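Local coordinates for protein SCO1, mitochondrial (Saccharomyces cerevisiae, PDB 2B7K), which is a mitochondrial inner-membrane copper chaperone required for accumulation of cytochrome c oxidase subunits 1 and 2, thought to act in copper transport or insertion, at residues Pro23-Phe34 against Leu108-Asn119. Numbering follows the deposited sequence.
Sequences PFHLEDMYGNEF and LGLTGTFDEVKN
Leu110 packs against Phe34 and Asp28 on the buried side of this contact. Its CD2 lies over one face of the Phe34 ring, 4.2 Å from the ring centroid, and also meets Asp28 CA. Its CD1 reaches the ring at Phe34 CD2, 3.6 Å away. Phe34 CG is anti to the backbone N (chi1 -164°), which sets the ring against the Leu110 methyls. Leu26 crosses Leu110 at about a right angle, Leu26 CD1 against Leu110 CB. The other Leu26 methyl, CD2, turns to the helix and meets Val117 CG2 at 4.2 Å. Strands 25-28 and 108-111 pair antiparallel here. Glu27 and Thr111 form a hydrogen-bonded pair, with Glu27 N to Thr111 O and Thr111 N to Glu27 O both 2.9 Å. The pairing joins the hairpin of strands 25-28 and 33-35 to the central sheet of the thioredoxin-like SCO domain, where 108-111 runs parallel to 80-85. At the hairpin turn, Asp28 OD1 accepts from Tyr30 N and Asn32 N on opposite faces of its carboxylate; the Tyr30 bond makes an Asx turn. Met29 SD takes a weak bond from Gly109 N at 3.4 Å. The side toward helix 114-123 is looser and more open to solvent, with His25 exposed and Glu116 and Asn119 partly so. Glu116 lies beside His25, with Glu116 OE2 at the ring edge, 3.4 Å from His25 CD2. Its OE1 accepts from Thr113 N, while Thr113 OG1 accepts from Glu116 N, a capping box at the helix start. One water bridges His25 N, Glu116 O and Asn119 ND2. The same ND2 donates to Pro23 O at 3.1 Å, and Lys123 NZ also bonds that carbonyl.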
loop_
_atom_site.group_PDB
_atom_site.type_symbol
_atom_site.label_atom_id
_atom_site.label_comp_id
_atom_site.label_asym_id
_atom_site.label_seq_id
_atom_site.Cartn_x
_atom_site.Cartn_y
_atom_site.Cartn_z
ATOM N N PRO A 23 12.205 8.851 2.012
ATOM C CA PRO A 23 11.442 9.728 2.897
ATOM C C PRO A 23 10.214 10.374 2.268
ATOM O O PRO A 23 10.244 10.816 1.120
ATOM C CB PRO A 23 12.478 10.762 3.337
ATOM C CG PRO A 23 13.424 10.811 2.173
ATOM C CD PRO A 23 13.578 9.354 1.828
ATOM N N PHE A 24 9.125 10.391 3.028
ATOM C CA PHE A 24 7.885 11.018 2.594
ATOM C C PHE A 24 7.153 11.461 3.848
ATOM O O PHE A 24 7.408 10.942 4.937
ATOM C CB PHE A 24 7.028 10.069 1.731
ATOM C CG PHE A 24 6.506 8.857 2.452
ATOM C CD1 PHE A 24 5.381 8.942 3.268
ATOM C CD2 PHE A 24 7.110 7.617 2.270
ATOM C CE1 PHE A 24 4.860 7.806 3.887
ATOM C CE2 PHE A 24 6.597 6.473 2.886
ATOM C CZ PHE A 24 5.471 6.567 3.694
ATOM N N HIS A 25 6.253 12.423 3.690
ATOM C CA HIS A 25 5.512 12.987 4.816
ATOM C C HIS A 25 4.062 13.180 4.388
ATOM O O HIS A 25 3.771 14.033 3.556
ATOM C CB HIS A 25 6.126 14.343 5.180
ATOM C CG HIS A 25 5.662 14.893 6.491
ATOM N ND1 HIS A 25 6.295 14.612 7.682
ATOM C CD2 HIS A 25 4.626 15.710 6.799
ATOM C CE1 HIS A 25 5.669 15.233 8.667
ATOM N NE2 HIS A 25 4.653 15.905 8.158
ATOM N N LEU A 26 3.155 12.387 4.954
ATOM C CA LEU A 26 1.736 12.480 4.603
ATOM C C LEU A 26 0.901 12.491 5.874
ATOM O O LEU A 26 1.425 12.689 6.966
ATOM C CB LEU A 26 1.332 11.269 3.742
ATOM C CG LEU A 26 2.111 11.078 2.432
ATOM C CD1 LEU A 26 1.914 9.665 1.900
ATOM C CD2 LEU A 26 1.650 12.115 1.408
ATOM N N GLU A 27 -0.406 12.298 5.721
ATOM C CA GLU A 27 -1.311 12.222 6.863
ATOM C C GLU A 27 -2.231 11.038 6.587
ATOM O O GLU A 27 -2.515 10.742 5.427
ATOM C CB GLU A 27 -2.157 13.496 6.985
ATOM C CG GLU A 27 -3.087 13.741 5.805
ATOM C CD GLU A 27 -4.033 14.916 6.017
ATOM O OE1 GLU A 27 -4.643 15.359 5.026
ATOM O OE2 GLU A 27 -4.172 15.388 7.165
ATOM N N ASP A 28 -2.686 10.334 7.619
ATOM C CA ASP A 28 -3.597 9.233 7.343
ATOM C C ASP A 28 -4.999 9.819 7.293
ATOM O O ASP A 28 -5.175 11.018 7.532
ATOM C CB ASP A 28 -3.482 8.097 8.379
ATOM C CG ASP A 28 -3.879 8.509 9.781
ATOM O OD1 ASP A 28 -4.573 9.535 9.950
ATOM O OD2 ASP A 28 -3.501 7.773 10.721
ATOM N N MET A 29 -5.989 8.997 6.972
ATOM C CA MET A 29 -7.356 9.483 6.838
ATOM C C MET A 29 -8.000 9.979 8.123
ATOM O O MET A 29 -9.128 10.471 8.099
ATOM C CB MET A 29 -8.229 8.411 6.191
ATOM C CG MET A 29 -8.254 7.102 6.948
ATOM S SD MET A 29 -8.873 5.819 5.867
ATOM C CE MET A 29 -9.463 4.619 7.043
ATOM N N TYR A 30 -7.287 9.856 9.237
ATOM C CA TYR A 30 -7.808 10.332 10.508
ATOM C C TYR A 30 -7.092 11.616 10.906
ATOM O O TYR A 30 -7.417 12.233 11.918
ATOM C CB TYR A 30 -7.645 9.257 11.582
ATOM C CG TYR A 30 -8.430 8.007 11.255
ATOM C CD1 TYR A 30 -7.786 6.837 10.859
ATOM C CD2 TYR A 30 -9.823 8.015 11.289
ATOM C CE1 TYR A 30 -8.513 5.702 10.500
ATOM C CE2 TYR A 30 -10.558 6.890 10.933
ATOM C CZ TYR A 30 -9.898 5.738 10.537
ATOM O OH TYR A 30 -10.627 4.632 10.174
ATOM N N GLY A 31 -6.121 12.019 10.095
ATOM C CA GLY A 31 -5.393 13.243 10.366
ATOM C C GLY A 31 -4.038 13.072 11.023
ATOM O O GLY A 31 -3.327 14.055 11.221
ATOM N N ASN A 32 -3.666 11.839 11.359
ATOM C CA ASN A 32 -2.379 11.600 12.003
ATOM C C ASN A 32 -1.224 11.648 11.014
ATOM O O ASN A 32 -1.352 11.221 9.867
ATOM C CB ASN A 32 -2.356 10.231 12.693
ATOM C CG ASN A 32 -3.503 10.042 13.658
ATOM O OD1 ASN A 32 -3.727 10.863 14.546
ATOM N ND2 ASN A 32 -4.235 8.949 13.490
ATOM N N GLU A 33 -0.089 12.163 11.465
ATOM C CA GLU A 33 1.089 12.234 10.615
ATOM C C GLU A 33 1.541 10.812 10.286
ATOM O O GLU A 33 1.463 9.917 11.129
ATOM C CB GLU A 33 2.216 12.975 11.339
ATOM C CG GLU A 33 3.511 13.074 10.544
ATOM C CD GLU A 33 4.666 13.603 11.377
ATOM O OE1 GLU A 33 4.511 14.673 12.000
ATOM O OE2 GLU A 33 5.733 12.952 11.406
ATOM N N PHE A 34 1.998 10.604 9.057
ATOM C CA PHE A 34 2.487 9.297 8.637
ATOM C C PHE A 34 3.667 9.545 7.702
ATOM O O PHE A 34 3.503 10.137 6.636
ATOM C CB PHE A 34 1.390 8.523 7.899
ATOM C CG PHE A 34 1.674 7.051 7.767
ATOM C CD1 PHE A 34 1.039 6.131 8.595
ATOM C CD2 PHE A 34 2.605 6.591 6.843
ATOM C CE1 PHE A 34 1.330 4.765 8.509
ATOM C CE2 PHE A 34 2.906 5.224 6.747
ATOM C CZ PHE A 34 2.264 4.314 7.586
ATOM N N LEU A 108 -5.312 1.499 5.436
ATOM C CA LEU A 108 -5.267 2.879 5.909
ATOM C C LEU A 108 -4.985 3.806 4.747
ATOM O O LEU A 108 -3.979 3.646 4.048
ATOM C CB LEU A 108 -4.178 3.040 6.967
ATOM C CG LEU A 108 -4.020 4.427 7.602
ATOM C CD1 LEU A 108 -5.266 4.785 8.405
ATOM C CD2 LEU A 108 -2.786 4.426 8.496
ATOM N N GLY A 109 -5.861 4.786 4.556
ATOM C CA GLY A 109 -5.678 5.735 3.474
ATOM C C GLY A 109 -4.740 6.862 3.868
ATOM O O GLY A 109 -4.829 7.388 4.985
ATOM N N LEU A 110 -3.829 7.218 2.962
ATOM C CA LEU A 110 -2.881 8.308 3.212
ATOM C C LEU A 110 -3.048 9.371 2.141
ATOM O O LEU A 110 -3.248 9.054 0.969
ATOM C CB LEU A 110 -1.431 7.817 3.163
ATOM C CG LEU A 110 -0.987 6.679 4.081
ATOM C CD1 LEU A 110 0.523 6.491 3.956
ATOM C CD2 LEU A 110 -1.363 6.997 5.530
ATOM N N THR A 111 -2.952 10.628 2.546
ATOM C CA THR A 111 -3.072 11.725 1.600
ATOM C C THR A 111 -2.265 12.901 2.130
ATOM O O THR A 111 -1.558 12.775 3.126
ATOM C CB THR A 111 -4.544 12.144 1.396
ATOM O OG1 THR A 111 -4.615 13.167 0.389
ATOM C CG2 THR A 111 -5.145 12.666 2.692
ATOM N N GLY A 112 -2.367 14.041 1.462
ATOM C CA GLY A 112 -1.622 15.204 1.908
ATOM C C GLY A 112 -1.747 16.328 0.906
ATOM O O GLY A 112 -2.676 16.346 0.105
ATOM N N THR A 113 -0.816 17.270 0.956
ATOM C CA THR A 113 -0.837 18.388 0.023
ATOM C C THR A 113 -0.310 17.886 -1.314
ATOM O O THR A 113 0.238 16.790 -1.397
ATOM C CB THR A 113 0.068 19.519 0.506
ATOM O OG1 THR A 113 1.398 19.020 0.660
ATOM C CG2 THR A 113 -0.423 20.073 1.839
ATOM N N PHE A 114 -0.482 18.682 -2.363
ATOM C CA PHE A 114 0.013 18.293 -3.679
ATOM C C PHE A 114 1.500 17.972 -3.597
ATOM O O PHE A 114 1.961 16.965 -4.131
ATOM C CB PHE A 114 -0.188 19.425 -4.691
ATOM C CG PHE A 114 -1.531 19.424 -5.349
ATOM C CD1 PHE A 114 -1.634 19.565 -6.732
ATOM C CD2 PHE A 114 -2.694 19.300 -4.601
ATOM C CE1 PHE A 114 -2.877 19.580 -7.354
ATOM C CE2 PHE A 114 -3.942 19.315 -5.215
ATOM C CZ PHE A 114 -4.033 19.456 -6.593
ATOM N N ASP A 115 2.251 18.844 -2.933
ATOM C CA ASP A 115 3.690 18.655 -2.794
ATOM C C ASP A 115 4.072 17.367 -2.071
ATOM O O ASP A 115 4.984 16.654 -2.497
ATOM C CB ASP A 115 4.316 19.857 -2.080
ATOM C CG ASP A 115 4.421 21.078 -2.978
ATOM O OD1 ASP A 115 4.870 22.139 -2.497
ATOM O OD2 ASP A 115 4.056 20.974 -4.170
ATOM N N GLU A 116 3.384 17.069 -0.976
ATOM C CA GLU A 116 3.674 15.856 -0.222
ATOM C C GLU A 116 3.345 14.604 -1.039
ATOM O O GLU A 116 4.117 13.642 -1.051
ATOM C CB GLU A 116 2.875 15.833 1.088
ATOM C CG GLU A 116 3.211 16.975 2.045
ATOM C CD GLU A 116 2.325 16.976 3.281
ATOM O OE1 GLU A 116 1.113 16.708 3.139
ATOM O OE2 GLU A 116 2.836 17.259 4.392
ATOM N N VAL A 117 2.199 14.619 -1.710
ATOM C CA VAL A 117 1.782 13.474 -2.512
ATOM C C VAL A 117 2.702 13.290 -3.717
ATOM O O VAL A 117 3.107 12.170 -4.041
ATOM C CB VAL A 117 0.319 13.636 -2.991
ATOM C CG1 VAL A 117 -0.048 12.517 -3.950
ATOM C CG2 VAL A 117 -0.621 13.625 -1.794
ATOM N N LYS A 118 3.031 14.398 -4.374
ATOM C CA LYS A 118 3.911 14.372 -5.537
ATOM C C LYS A 118 5.244 13.728 -5.162
ATOM O O LYS A 118 5.800 12.933 -5.920
ATOM C CB LYS A 118 4.145 15.800 -6.050
ATOM C CG LYS A 118 5.146 15.905 -7.197
ATOM C CD LYS A 118 5.414 17.358 -7.579
ATOM C CE LYS A 118 4.150 18.056 -8.058
ATOM N NZ LYS A 118 4.404 19.476 -8.451
ATOM N N ASN A 119 5.758 14.074 -3.987
ATOM C CA ASN A 119 7.022 13.508 -3.533
ATOM C C ASN A 119 6.898 12.003 -3.292
ATOM O O ASN A 119 7.760 11.226 -3.705
ATOM C CB ASN A 119 7.484 14.184 -2.243
ATOM C CG ASN A 119 8.694 13.501 -1.639
ATOM O OD1 ASN A 119 9.773 13.482 -2.233
ATOM N ND2 ASN A 119 8.518 12.921 -0.461
HETATM O O HOH W 1 6.125 13.360 0.937
#